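Local coordinates for protein putative fumarylpyruvate hydrolase (PDB 4MAQ) that is a putative hydrolase of the fumarylacetoacetate hydrolase (FAH) family, with a fold richer in strands than in helices, at residues 156-168 against 172-184. Sequence-based numbering, arbitrary orientation.
Sequences ATGHPAAGRIWLA and DTRQQGDLADMIW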
loop_
_atom_site.group_PDB
_atom_site.type_symbol
_atom_site.label_atom_id
_atom_site.label_comp_id
_atom_site.label_asym_id
_atom_site.label_seq_id
_atom_site.Cartn_x
_atom_site.Cartn_y
_atom_site.Cartn_z
ATOM N N ALA B 156 2.524 -11.259 -26.871
ATOM C CA ALA B 156 2.801 -12.705 -26.919
ATOM C C ALA B 156 1.602 -13.569 -26.542
ATOM O O ALA B 156 1.503 -14.697 -27.014
ATOM C CB ALA B 156 3.968 -13.049 -26.004
ATOM N N THR B 157 0.700 -13.058 -25.708
ATOM C CA THR B 157 -0.392 -13.877 -25.145
ATOM C C THR B 157 -1.777 -13.546 -25.688
ATOM O O THR B 157 -2.711 -14.335 -25.526
ATOM C CB THR B 157 -0.465 -13.707 -23.613
ATOM O OG1 THR B 157 -0.623 -12.319 -23.309
ATOM C CG2 THR B 157 0.812 -14.208 -22.950
ATOM N N GLY B 158 -1.913 -12.367 -26.285
ATOM C CA GLY B 158 -3.237 -11.759 -26.426
ATOM C C GLY B 158 -3.804 -11.374 -25.060
ATOM O O GLY B 158 -3.101 -11.403 -24.062
ATOM N N HIS B 159 -5.081 -11.002 -25.027
ATOM C CA HIS B 159 -5.747 -10.633 -23.784
ATOM C C HIS B 159 -6.620 -11.804 -23.402
ATOM O O HIS B 159 -7.708 -11.940 -23.926
ATOM C CB HIS B 159 -6.559 -9.343 -23.969
ATOM C CG HIS B 159 -5.722 -8.148 -24.291
ATOM N ND1 HIS B 159 -4.822 -7.604 -23.397
ATOM C CD2 HIS B 159 -5.625 -7.404 -25.426
ATOM C CE1 HIS B 159 -4.216 -6.568 -23.956
ATOM N NE2 HIS B 159 -4.681 -6.426 -25.186
ATOM N N PRO B 160 -6.145 -12.672 -22.470
ATOM C CA PRO B 160 -6.895 -13.902 -22.207
ATOM C C PRO B 160 -8.274 -13.591 -21.639
ATOM O O PRO B 160 -8.403 -12.715 -20.761
ATOM C CB PRO B 160 -6.023 -14.629 -21.168
ATOM C CG PRO B 160 -5.242 -13.525 -20.501
ATOM C CD PRO B 160 -4.932 -12.590 -21.632
ATOM N N ALA B 161 -9.283 -14.319 -22.105
ATOM C CA ALA B 161 -10.669 -14.116 -21.631
ATOM C C ALA B 161 -11.351 -15.421 -21.243
ATOM O O ALA B 161 -12.448 -15.413 -20.715
ATOM C CB ALA B 161 -11.491 -13.347 -22.654
ATOM N N ALA B 162 -10.677 -16.543 -21.478
ATOM C CA ALA B 162 -11.221 -17.866 -21.203
ATOM C C ALA B 162 -10.035 -18.781 -20.926
ATOM O O ALA B 162 -8.899 -18.518 -21.356
ATOM C CB ALA B 162 -12.072 -18.388 -22.386
ATOM N N GLY B 163 -10.302 -19.852 -20.195
ATOM C CA GLY B 163 -9.302 -20.882 -19.982
ATOM C C GLY B 163 -9.098 -21.224 -18.509
ATOM O O GLY B 163 -9.492 -20.462 -17.605
ATOM N N ARG B 164 -8.463 -22.373 -18.285
ATOM C CA ARG B 164 -8.282 -22.918 -16.950
ATOM C C ARG B 164 -7.368 -22.055 -16.074
ATOM O O ARG B 164 -6.284 -21.622 -16.507
ATOM C CB ARG B 164 -7.717 -24.339 -17.037
ATOM C CG ARG B 164 -7.605 -25.064 -15.695
ATOM C CD ARG B 164 -6.953 -26.442 -15.832
ATOM N NE ARG B 164 -5.736 -26.384 -16.638
ATOM C CZ ARG B 164 -4.626 -27.071 -16.384
ATOM N NH1 ARG B 164 -4.558 -27.869 -15.322
ATOM N NH2 ARG B 164 -3.575 -26.951 -17.184
ATOM N N ILE B 165 -7.821 -21.815 -14.838
ATOM C CA ILE B 165 -7.038 -21.159 -13.785
ATOM C C ILE B 165 -7.109 -22.117 -12.600
ATOM O O ILE B 165 -8.206 -22.555 -12.203
ATOM C CB ILE B 165 -7.568 -19.736 -13.450
ATOM C CG1 ILE B 165 -6.879 -19.185 -12.196
ATOM C CG2 ILE B 165 -9.103 -19.681 -13.317
ATOM C CD1 ILE B 165 -7.001 -17.683 -12.000
ATOM N N TRP B 166 -5.955 -22.502 -12.054
ATOM C CA TRP B 166 -5.945 -23.622 -11.117
ATOM C C TRP B 166 -4.812 -23.482 -10.110
ATOM O O TRP B 166 -3.805 -22.789 -10.345
ATOM C CB TRP B 166 -5.832 -24.958 -11.897
ATOM C CG TRP B 166 -4.513 -25.069 -12.624
ATOM C CD1 TRP B 166 -4.191 -24.538 -13.855
ATOM C CD2 TRP B 166 -3.330 -25.714 -12.139
ATOM N NE1 TRP B 166 -2.868 -24.816 -14.153
ATOM C CE2 TRP B 166 -2.326 -25.542 -13.123
ATOM C CE3 TRP B 166 -3.024 -26.436 -10.969
ATOM C CZ2 TRP B 166 -1.027 -26.054 -12.971
ATOM C CZ3 TRP B 166 -1.716 -26.942 -10.816
ATOM C CH2 TRP B 166 -0.737 -26.744 -11.813
ATOM N N LEU B 167 -4.974 -24.181 -8.994
ATOM C CA LEU B 167 -3.937 -24.240 -7.984
ATOM C C LEU B 167 -4.037 -25.597 -7.284
ATOM O O LEU B 167 -5.139 -26.078 -7.007
ATOM C CB LEU B 167 -4.094 -23.081 -6.977
ATOM C CG LEU B 167 -3.131 -23.035 -5.776
ATOM C CD1 LEU B 167 -2.969 -21.599 -5.304
ATOM C CD2 LEU B 167 -3.573 -23.917 -4.609
ATOM N N ALA B 168 -2.883 -26.213 -7.038
ATOM C CA ALA B 168 -2.788 -27.462 -6.275
ATOM C C ALA B 168 -1.808 -27.310 -5.134
ATOM O O ALA B 168 -0.900 -26.459 -5.171
ATOM C CB ALA B 168 -2.346 -28.595 -7.207
ATOM N N ASP B 172 -2.415 -31.978 -5.031
ATOM C CA ASP B 172 -3.865 -32.165 -4.897
ATOM C C ASP B 172 -4.570 -30.864 -5.311
ATOM O O ASP B 172 -4.322 -29.802 -4.709
ATOM C CB ASP B 172 -4.166 -32.508 -3.435
ATOM C CG ASP B 172 -5.620 -32.698 -3.157
ATOM O OD1 ASP B 172 -6.221 -33.642 -3.709
ATOM O OD2 ASP B 172 -6.168 -31.938 -2.329
ATOM N N THR B 173 -5.414 -30.916 -6.342
ATOM C CA THR B 173 -6.054 -29.700 -6.830
ATOM C C THR B 173 -6.970 -29.115 -5.758
ATOM O O THR B 173 -7.812 -29.819 -5.191
ATOM C CB THR B 173 -6.859 -29.991 -8.104
ATOM O OG1 THR B 173 -5.972 -30.509 -9.096
ATOM C CG2 THR B 173 -7.518 -28.713 -8.630
ATOM N N ARG B 174 -6.795 -27.822 -5.483
ATOM C CA ARG B 174 -7.607 -27.118 -4.493
ATOM C C ARG B 174 -8.484 -26.067 -5.145
ATOM O O ARG B 174 -9.569 -25.770 -4.630
ATOM C CB ARG B 174 -6.718 -26.460 -3.416
ATOM C CG ARG B 174 -5.733 -27.370 -2.677
ATOM C CD ARG B 174 -6.407 -28.272 -1.653
ATOM N NE ARG B 174 -5.533 -29.368 -1.184
ATOM C CZ ARG B 174 -4.715 -29.319 -0.122
ATOM N NH1 ARG B 174 -4.618 -28.211 0.626
ATOM N NH2 ARG B 174 -3.980 -30.389 0.192
ATOM N N GLN B 175 -8.026 -25.479 -6.252
ATOM C CA GLN B 175 -8.853 -24.507 -6.984
ATOM C C GLN B 175 -8.798 -24.831 -8.451
ATOM O O GLN B 175 -7.730 -25.157 -8.971
ATOM C CB GLN B 175 -8.344 -23.065 -6.783
ATOM C CG GLN B 175 -8.294 -22.621 -5.323
ATOM C CD GLN B 175 -8.032 -21.134 -5.208
ATOM O OE1 GLN B 175 -6.897 -20.711 -4.959
ATOM N NE2 GLN B 175 -9.062 -20.336 -5.432
ATOM N N GLN B 176 -9.935 -24.739 -9.135
ATOM C CA GLN B 176 -9.962 -24.924 -10.575
ATOM C C GLN B 176 -11.198 -24.218 -11.093
ATOM O O GLN B 176 -12.329 -24.570 -10.749
ATOM C CB GLN B 176 -9.991 -26.412 -10.948
ATOM C CG GLN B 176 -9.856 -26.735 -12.423
ATOM C CD GLN B 176 -9.701 -28.220 -12.619
ATOM O OE1 GLN B 176 -8.584 -28.729 -12.675
ATOM N NE2 GLN B 176 -10.824 -28.934 -12.682
ATOM N N GLY B 177 -10.979 -23.208 -11.911
ATOM C CA GLY B 177 -12.063 -22.508 -12.528
ATOM C C GLY B 177 -11.675 -22.068 -13.919
ATOM O O GLY B 177 -10.719 -22.583 -14.504
ATOM N N ASP B 178 -12.439 -21.128 -14.470
ATOM C CA ASP B 178 -12.172 -20.647 -15.815
ATOM C C ASP B 178 -12.220 -19.133 -15.796
ATOM O O ASP B 178 -13.067 -18.547 -15.121
ATOM C CB ASP B 178 -13.179 -21.212 -16.820
ATOM C CG ASP B 178 -12.725 -21.026 -18.251
ATOM O OD1 ASP B 178 -12.859 -19.897 -18.773
ATOM O OD2 ASP B 178 -12.219 -21.993 -18.856
ATOM N N LEU B 179 -11.304 -18.487 -16.521
ATOM C CA LEU B 179 -11.292 -17.024 -16.610
ATOM C C LEU B 179 -12.635 -16.449 -17.048
ATOM O O LEU B 179 -12.956 -15.321 -16.697
ATOM C CB LEU B 179 -10.210 -16.535 -17.573
ATOM C CG LEU B 179 -8.752 -16.875 -17.287
ATOM C CD1 LEU B 179 -7.926 -16.282 -18.406
ATOM C CD2 LEU B 179 -8.335 -16.349 -15.903
ATOM N N ALA B 180 -13.401 -17.229 -17.815
ATOM C CA ALA B 180 -14.687 -16.773 -18.326
ATOM C C ALA B 180 -15.699 -16.549 -17.221
ATOM O O ALA B 180 -16.739 -15.926 -17.456
ATOM C CB ALA B 180 -15.241 -17.766 -19.330
ATOM N N ASP B 181 -15.410 -17.052 -16.019
ATOM C CA ASP B 181 -16.340 -16.920 -14.927
ATOM C C ASP B 181 -16.159 -15.653 -14.096
ATOM O O ASP B 181 -16.887 -15.438 -13.115
ATOM C CB ASP B 181 -16.344 -18.188 -14.101
ATOM C CG ASP B 181 -16.974 -19.342 -14.864
ATOM O OD1 ASP B 181 -18.024 -19.158 -15.526
ATOM O OD2 ASP B 181 -16.415 -20.423 -14.834
ATOM N N MET B 182 -15.225 -14.797 -14.510
ATOM C CA MET B 182 -15.101 -13.480 -13.881
ATOM C C MET B 182 -16.428 -12.729 -13.921
ATOM O O MET B 182 -17.122 -12.714 -14.948
ATOM C CB MET B 182 -14.065 -12.652 -14.598
ATOM C CG MET B 182 -12.658 -13.002 -14.263
ATOM S SD MET B 182 -11.619 -11.863 -15.178
ATOM C CE MET B 182 -10.082 -12.737 -15.016
ATOM N N ILE B 183 -16.772 -12.084 -12.805
ATOM C CA ILE B 183 -18.028 -11.323 -12.717
ATOM C C ILE B 183 -17.853 -10.032 -13.507
ATOM O O ILE B 183 -18.630 -9.765 -14.430
ATOM C CB ILE B 183 -18.438 -11.069 -11.253
ATOM C CG1 ILE B 183 -18.764 -12.402 -10.572
ATOM C CG2 ILE B 183 -19.627 -10.117 -11.193
ATOM C CD1 ILE B 183 -18.962 -12.315 -9.071
ATOM N N TRP B 184 -16.815 -9.259 -13.162
ATOM C CA TRP B 184 -16.402 -8.111 -13.951
ATOM C C TRP B 184 -15.166 -8.485 -14.752
ATOM O O TRP B 184 -14.153 -8.815 -14.161
ATOM C CB TRP B 184 -16.089 -6.928 -13.028
ATOM C CG TRP B 184 -17.331 -6.349 -12.393
ATOM C CD1 TRP B 184 -17.777 -6.534 -11.102
ATOM C CD2 TRP B 184 -18.305 -5.518 -13.038
ATOM N NE1 TRP B 184 -18.965 -5.844 -10.910
ATOM C CE2 TRP B 184 -19.304 -5.209 -12.077
ATOM C CE3 TRP B 184 -18.418 -4.979 -14.335
ATOM C CZ2 TRP B 184 -20.405 -4.387 -12.374
ATOM C CZ3 TRP B 184 -19.505 -4.168 -14.630
ATOM C CH2 TRP B 184 -20.490 -3.885 -13.651
HETATM O O HOH W 1 -12.593 -13.314 -18.578
#
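L179 lays its CD1 methyl against P160, 3.7 Å from P160 CB. With CG anti to the carbonyl carbon (chi1 -60°), the two methyls divide between P160 and I165: CD2 lies 4.3 Å from I165 CB. The carboxylate of D178 reaches across to the backbone of G163. D178 OD1 takes two backbone N-H groups. G163 N gives a nearly straight bond of 2.9 Å to OD1, from above the carboxylate plane. A180 N, also 2.9 Å from D178 OD1, meets that oxygen's anti lone pair and closes an Asx turn. L179 N bonds to G163 O, and a water bridges A161 O and L179 O.

Strands 164-168 and 172-178 form an antiparallel hairpin, 172-178 at the sheet edge within the chain. I165 and G177 form a hydrogen-bonded pair, I165 CG2 lying 3.5 Å from G177 O. At the classic bulge, L167 O accepts from R174 N (2.8 Å) and Q175 N (3.0 Å). The side chains of L167 and Q175 cross at a slant, L167 CD1 coming 4.0 Å from Q175 OE1, which accepts from I89 N and H87 ND1. Main-chain bonds thus hold the hairpin, and D178 OD1 ties the loop at G163 to the 3-10 turn 179-181.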